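PDB 4HFV: uncharacterized protein from Legionella pneumophila subsp. pneumophila, which is of unknown biochemical function but is probably an effector delivered by the Dot/Icm type IV secretion system, possibly with a role in metaeffector activity. Local coordinates for residues 128-131 and 132-136; 139-143 and 144-148. All coordinates share one frame; numbering follows the deposited sequence. Where two conformers were deposited one is given.

Contact 1 of 2, residues 128-131 and 132-136; sequences SALE and KFLRS
Glu131 and Arg135 reach each other because their first torsions diverge: CG of Glu131 stands anti to its backbone N (chi1 -174°), whereas CG of Arg135 lies beside its own backbone N and the chain then bends at chi3 (-84°). The salt bridge that results runs from Arg135 NE to Glu131 OE2 over 3.0 Å and is nearly straight at the hydrogen. The carboxylate oxygen sits at the edge of the guanidinium, close to its plane, but is itself approached on its anti side and somewhat out of the carboxylate plane, the two flat groups being turned 69° apart. This is the i to i+4 acid-base pair of an alpha-helix, here helix 120-136, and the i to i+4 backbone bonds of the helix run alongside, among them Arg135 N to Glu131 O at 3.0 Å and Leu134 N to Leu130 O at 2.9 Å. Elsewhere round the helix, Leu130 CD1 rests loosely 4.4 Å from both Phe133 CD2 and Leu134 CG, on the buried side where helices 70-90 and 161-188 pack; Phe133 also meets helix 49-64. Glu131 touches Ser169 and Ser128 touches Arg176, two residues that bind succinate in a crystal structure of this protein.

Contact 2 of 2, residues 139-143 and 144-148; sequences YKNSD and PRKGY
Tyr139 meets Pro144 over one ring face and Tyr148 at its edge. Pro144 CB lies 3.7 Å from the centroid of the Tyr139 ring and almost on its normal, a CH-pi contact. The edge, led by CE1, points at the face of Tyr148 in a T-shaped pair with planes at 80°, CE1 of Tyr139 lying 3.7 Å from CE1 of Tyr148. The two side chains run the same way, and one water joins their hydroxyls, 2.7 Å from Tyr139 OH and 2.6 Å from Tyr148 OH. Backbone bonds close the loop: Lys140 N donates to Gly147 O at 3.0 Å in a single bridge between Tyr139 and Tyr148, while Lys146 N reaches Asp143 O at 2.8 Å across 3-10 segment 144-146. Among the charged groups, CG of Asp143, anti to the backbone N (chi1 174°), swings the carboxylate over the start of that segment, where Arg145 N donates a hydrogen bond to Asp143 OD1 at 3.1 Å, from above the carboxylate plane. Long salt bridges from Asp143 to Arg145 NE and Lys146 NZ complete a network, although Arg145 has its stronger partner in Asp125 of the second subunit. That subunit also stacks His187 on Tyr148 and packs Ile179 against Pro144. Asp143 probably offsets part of the charge of Arg145 and Lys146, and the turn offers the second subunit both an apolar, aromatic patch and Arg145's charged end.

Overall arrangement
Contact 1 comes first along the chain, on the last turns of helix 120-136, and contact 2 follows in the loop leading to helix 161-188; their centres are 12 Å apart. They meet where Arg135 NH2 probably donates to Ser142 O and Ser136 packs on Ser142, so the loop folds back on the helix end. Both also touch helix 161-188, contact 1 through Ser128, Leu130, Glu131 and Leu134, contact 2 through Tyr139 and Tyr148. Contact 1 is partly buried and adjoins the succinate site, whereas contact 2 lies at the surface, its centre about 22 Å from the centre of the chain. The helix end thus leads from the buried fold to the surface turn that meets the second subunit.

Contact 1 of 2, residues 128-131 and 132-136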
loop_
_atom_site.group_PDB
_atom_site.type_symbol
_atom_site.label_atom_id
_atom_site.label_comp_id
_atom_site.label_asym_id
_atom_site.label_seq_id
_atom_site.Cartn_x
_atom_site.Cartn_y
_atom_site.Cartn_z
ATOM N N SER A 128 7.234 -5.712 -1.276
ATOM C CA SER A 128 6.134 -5.420 -2.172
ATOM C C SER A 128 6.124 -6.427 -3.333
ATOM O O SER A 128 5.075 -6.994 -3.688
ATOM C CB SER A 128 6.214 -3.963 -2.649
ATOM O OG SER A 128 5.168 -3.659 -3.531
ATOM N N ALA A 129 7.303 -6.674 -3.914
ATOM C CA ALA A 129 7.404 -7.590 -5.047
ATOM C C ALA A 129 7.009 -8.988 -4.598
ATOM O O ALA A 129 6.304 -9.695 -5.319
ATOM C CB ALA A 129 8.834 -7.586 -5.681
ATOM N N LEU A 130 7.433 -9.375 -3.392
ATOM C CA LEU A 130 7.067 -10.666 -2.856
ATOM C C LEU A 130 5.564 -10.779 -2.613
ATOM O O LEU A 130 4.923 -11.768 -3.012
ATOM C CB LEU A 130 7.820 -10.921 -1.556
ATOM C CG LEU A 130 7.607 -12.258 -0.850
ATOM C CD1 LEU A 130 7.868 -13.425 -1.770
ATOM C CD2 LEU A 130 8.581 -12.351 0.376
ATOM N N GLU A 131 4.998 -9.803 -1.909
ATOM C CA GLU A 131 3.540 -9.773 -1.737
ATOM C C GLU A 131 2.765 -9.854 -3.065
ATOM O O GLU A 131 1.813 -10.632 -3.170
ATOM C CB GLU A 131 3.106 -8.554 -0.954
ATOM C CG GLU A 131 1.622 -8.557 -0.620
ATOM C CD GLU A 131 1.056 -7.189 -0.575
ATOM O OE1 GLU A 131 1.784 -6.281 -0.105
ATOM O OE2 GLU A 131 -0.109 -7.022 -0.993
ATOM N N LYS A 132 3.168 -9.098 -4.083
ATOM C CA LYS A 132 2.489 -9.163 -5.386
ATOM C C LYS A 132 2.570 -10.578 -5.961
ATOM O O LYS A 132 1.574 -11.166 -6.470
ATOM C CB LYS A 132 3.117 -8.171 -6.380
ATOM C CG LYS A 132 2.467 -6.804 -6.443
ATOM C CD LYS A 132 3.201 -5.905 -7.453
ATOM C CE LYS A 132 3.960 -4.744 -6.772
ATOM N NZ LYS A 132 3.050 -3.653 -6.298
ATOM N N PHE A 133 3.780 -11.131 -5.922
ATOM C CA PHE A 133 4.008 -12.451 -6.424
ATOM C C PHE A 133 3.075 -13.453 -5.767
ATOM O O PHE A 133 2.396 -14.221 -6.466
ATOM C CB PHE A 133 5.489 -12.846 -6.193
ATOM C CG PHE A 133 5.757 -14.282 -6.368
ATOM C CD1 PHE A 133 6.022 -14.813 -7.634
ATOM C CD2 PHE A 133 5.785 -15.120 -5.260
ATOM C CE1 PHE A 133 6.294 -16.174 -7.769
ATOM C CE2 PHE A 133 6.048 -16.469 -5.394
ATOM C CZ PHE A 133 6.310 -16.989 -6.632
ATOM N N LEU A 134 2.994 -13.434 -4.438
ATOM C CA LEU A 134 2.110 -14.382 -3.759
ATOM C C LEU A 134 0.622 -14.194 -4.148
ATOM O O LEU A 134 -0.125 -15.167 -4.367
ATOM C CB LEU A 134 2.307 -14.316 -2.225
ATOM C CG LEU A 134 3.661 -14.838 -1.675
ATOM C CD1 LEU A 134 3.777 -14.529 -0.234
ATOM C CD2 LEU A 134 3.875 -16.330 -1.830
ATOM N N ARG A 135 0.177 -12.956 -4.204
ATOM C CA ARG A 135 -1.199 -12.656 -4.634
ATOM C C ARG A 135 -1.463 -13.207 -6.036
ATOM O O ARG A 135 -2.542 -13.746 -6.316
ATOM C CB ARG A 135 -1.461 -11.146 -4.587
ATOM C CG ARG A 135 -1.653 -10.572 -3.161
ATOM C CD ARG A 135 -2.372 -9.170 -3.214
ATOM N NE ARG A 135 -1.444 -8.066 -3.445
ATOM C CZ ARG A 135 -1.248 -7.443 -4.609
ATOM N NH1 ARG A 135 -0.350 -6.462 -4.681
ATOM N NH2 ARG A 135 -1.944 -7.778 -5.693
ATOM N N SER A 136 -0.442 -13.151 -6.889
ATOM C CA SER A 136 -0.590 -13.629 -8.264
ATOM C C SER A 136 -0.788 -15.147 -8.301
ATOM O O SER A 136 -1.280 -15.669 -9.289
ATOM C CB SER A 136 0.598 -13.199 -9.138
ATOM O OG SER A 136 1.699 -14.103 -8.987
HETATM O O HOH W 1 2.333 -5.315 -2.933
#

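Contact 2 of 2, residues 139-143 and 144-148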
loop_
_atom_site.group_PDB
_atom_site.type_symbol
_atom_site.label_atom_id
_atom_site.label_comp_id
_atom_site.label_asym_id
_atom_site.label_seq_id
_atom_site.Cartn_x
_atom_site.Cartn_y
_atom_site.Cartn_z
ATOM N N TYR A 139 -4.917 -15.419 -5.882
ATOM C CA TYR A 139 -6.179 -14.851 -6.382
ATOM C C TYR A 139 -6.230 -14.735 -7.903
ATOM O O TYR A 139 -5.242 -14.442 -8.554
ATOM C CB TYR A 139 -6.370 -13.467 -5.805
ATOM C CG TYR A 139 -6.232 -13.420 -4.299
ATOM C CD1 TYR A 139 -7.150 -14.058 -3.484
ATOM C CD2 TYR A 139 -5.183 -12.727 -3.697
ATOM C CE1 TYR A 139 -7.050 -13.986 -2.121
ATOM C CE2 TYR A 139 -5.064 -12.668 -2.341
ATOM C CZ TYR A 139 -6.006 -13.288 -1.557
ATOM O OH TYR A 139 -5.874 -13.254 -0.205
ATOM N N LYS A 140 -7.417 -14.927 -8.460
ATOM C CA LYS A 140 -7.669 -14.579 -9.860
ATOM C C LYS A 140 -7.257 -13.132 -10.114
ATOM O O LYS A 140 -7.641 -12.231 -9.374
ATOM C CB LYS A 140 -9.139 -14.817 -10.186
ATOM C CG LYS A 140 -9.538 -16.285 -9.922
ATOM C CD LYS A 140 -11.052 -16.534 -10.123
ATOM C CE LYS A 140 -11.380 -18.022 -9.982
ATOM N NZ LYS A 140 -12.832 -18.323 -10.085
ATOM N N ASN A 141 -6.439 -12.930 -11.143
ATOM C CA ASN A 141 -5.859 -11.609 -11.454
ATOM C C ASN A 141 -5.183 -10.896 -10.289
ATOM O O ASN A 141 -5.167 -9.666 -10.247
ATOM C CB ASN A 141 -6.898 -10.680 -12.078
ATOM C CG ASN A 141 -6.252 -9.558 -12.889
ATOM O OD1 ASN A 141 -5.079 -9.659 -13.301
ATOM N ND2 ASN A 141 -7.002 -8.497 -13.127
ATOM N N SER A 142 -4.634 -11.665 -9.349
ATOM C CA SER A 142 -3.961 -11.107 -8.168
ATOM C C SER A 142 -4.887 -10.317 -7.278
ATOM O O SER A 142 -4.431 -9.662 -6.337
ATOM C CB SER A 142 -2.792 -10.216 -8.590
ATOM O OG SER A 142 -1.916 -10.953 -9.422
ATOM N N ASP A 143 -6.186 -10.371 -7.576
ATOM C CA ASP A 143 -7.149 -9.463 -6.966
ATOM C C ASP A 143 -8.119 -10.231 -6.064
ATOM O O ASP A 143 -8.956 -10.998 -6.531
ATOM C CB ASP A 143 -7.889 -8.705 -8.090
ATOM C CG ASP A 143 -9.022 -7.824 -7.587
ATOM O OD1 ASP A 143 -9.066 -7.471 -6.388
ATOM O OD2 ASP A 143 -9.880 -7.492 -8.423
ATOM N N PRO A 144 -7.988 -10.053 -4.752
ATOM C CA PRO A 144 -8.824 -10.880 -3.884
ATOM C C PRO A 144 -10.337 -10.652 -4.110
ATOM O O PRO A 144 -11.129 -11.560 -3.823
ATOM C CB PRO A 144 -8.363 -10.485 -2.470
ATOM C CG PRO A 144 -7.682 -9.136 -2.643
ATOM C CD PRO A 144 -7.097 -9.147 -4.003
ATOM N N ARG A 145 -10.705 -9.494 -4.665
ATOM C CA ARG A 145 -12.099 -9.195 -4.988
ATOM C C ARG A 145 -12.632 -10.255 -5.945
ATOM O O ARG A 145 -13.817 -10.548 -5.956
ATOM C CB ARG A 145 -12.256 -7.793 -5.633
ATOM C CG ARG A 145 -11.526 -6.623 -4.925
ATOM C CD ARG A 145 -11.495 -5.323 -5.776
ATOM N NE ARG A 145 -10.726 -4.241 -5.139
ATOM C CZ ARG A 145 -10.760 -2.955 -5.506
ATOM N NH1 ARG A 145 -10.029 -2.048 -4.852
ATOM N NH2 ARG A 145 -11.541 -2.562 -6.509
ATOM N N LYS A 146 -11.755 -10.846 -6.747
ATOM C CA LYS A 146 -12.208 -11.746 -7.800
ATOM C C LYS A 146 -12.149 -13.207 -7.345
ATOM O O LYS A 146 -12.434 -14.114 -8.129
ATOM C CB LYS A 146 -11.364 -11.575 -9.072
ATOM C CG LYS A 146 -11.223 -10.171 -9.606
ATOM C CD LYS A 146 -12.373 -9.812 -10.539
ATOM C CE LYS A 146 -12.095 -8.511 -11.323
ATOM N NZ LYS A 146 -10.809 -8.554 -12.112
ATOM N N GLY A 147 -11.741 -13.442 -6.099
ATOM C CA GLY A 147 -11.717 -14.777 -5.545
ATOM C C GLY A 147 -10.396 -15.524 -5.671
ATOM O O GLY A 147 -9.410 -15.043 -6.254
ATOM N N TYR A 148 -10.399 -16.728 -5.118
ATOM C CA TYR A 148 -9.246 -17.616 -5.155
ATOM C C TYR A 148 -9.134 -18.428 -6.432
ATOM O O TYR A 148 -10.131 -18.910 -6.973
ATOM C CB TYR A 148 -9.333 -18.600 -4.008
ATOM C CG TYR A 148 -9.008 -18.039 -2.657
ATOM C CD1 TYR A 148 -9.729 -17.002 -2.126
ATOM C CD2 TYR A 148 -7.988 -18.593 -1.889
ATOM C CE1 TYR A 148 -9.440 -16.504 -0.864
ATOM C CE2 TYR A 148 -7.705 -18.126 -0.645
ATOM C CZ TYR A 148 -8.404 -17.077 -0.133
ATOM O OH TYR A 148 -8.096 -16.599 1.119
HETATM O O HOH W 2 -8.030 -14.009 1.262
#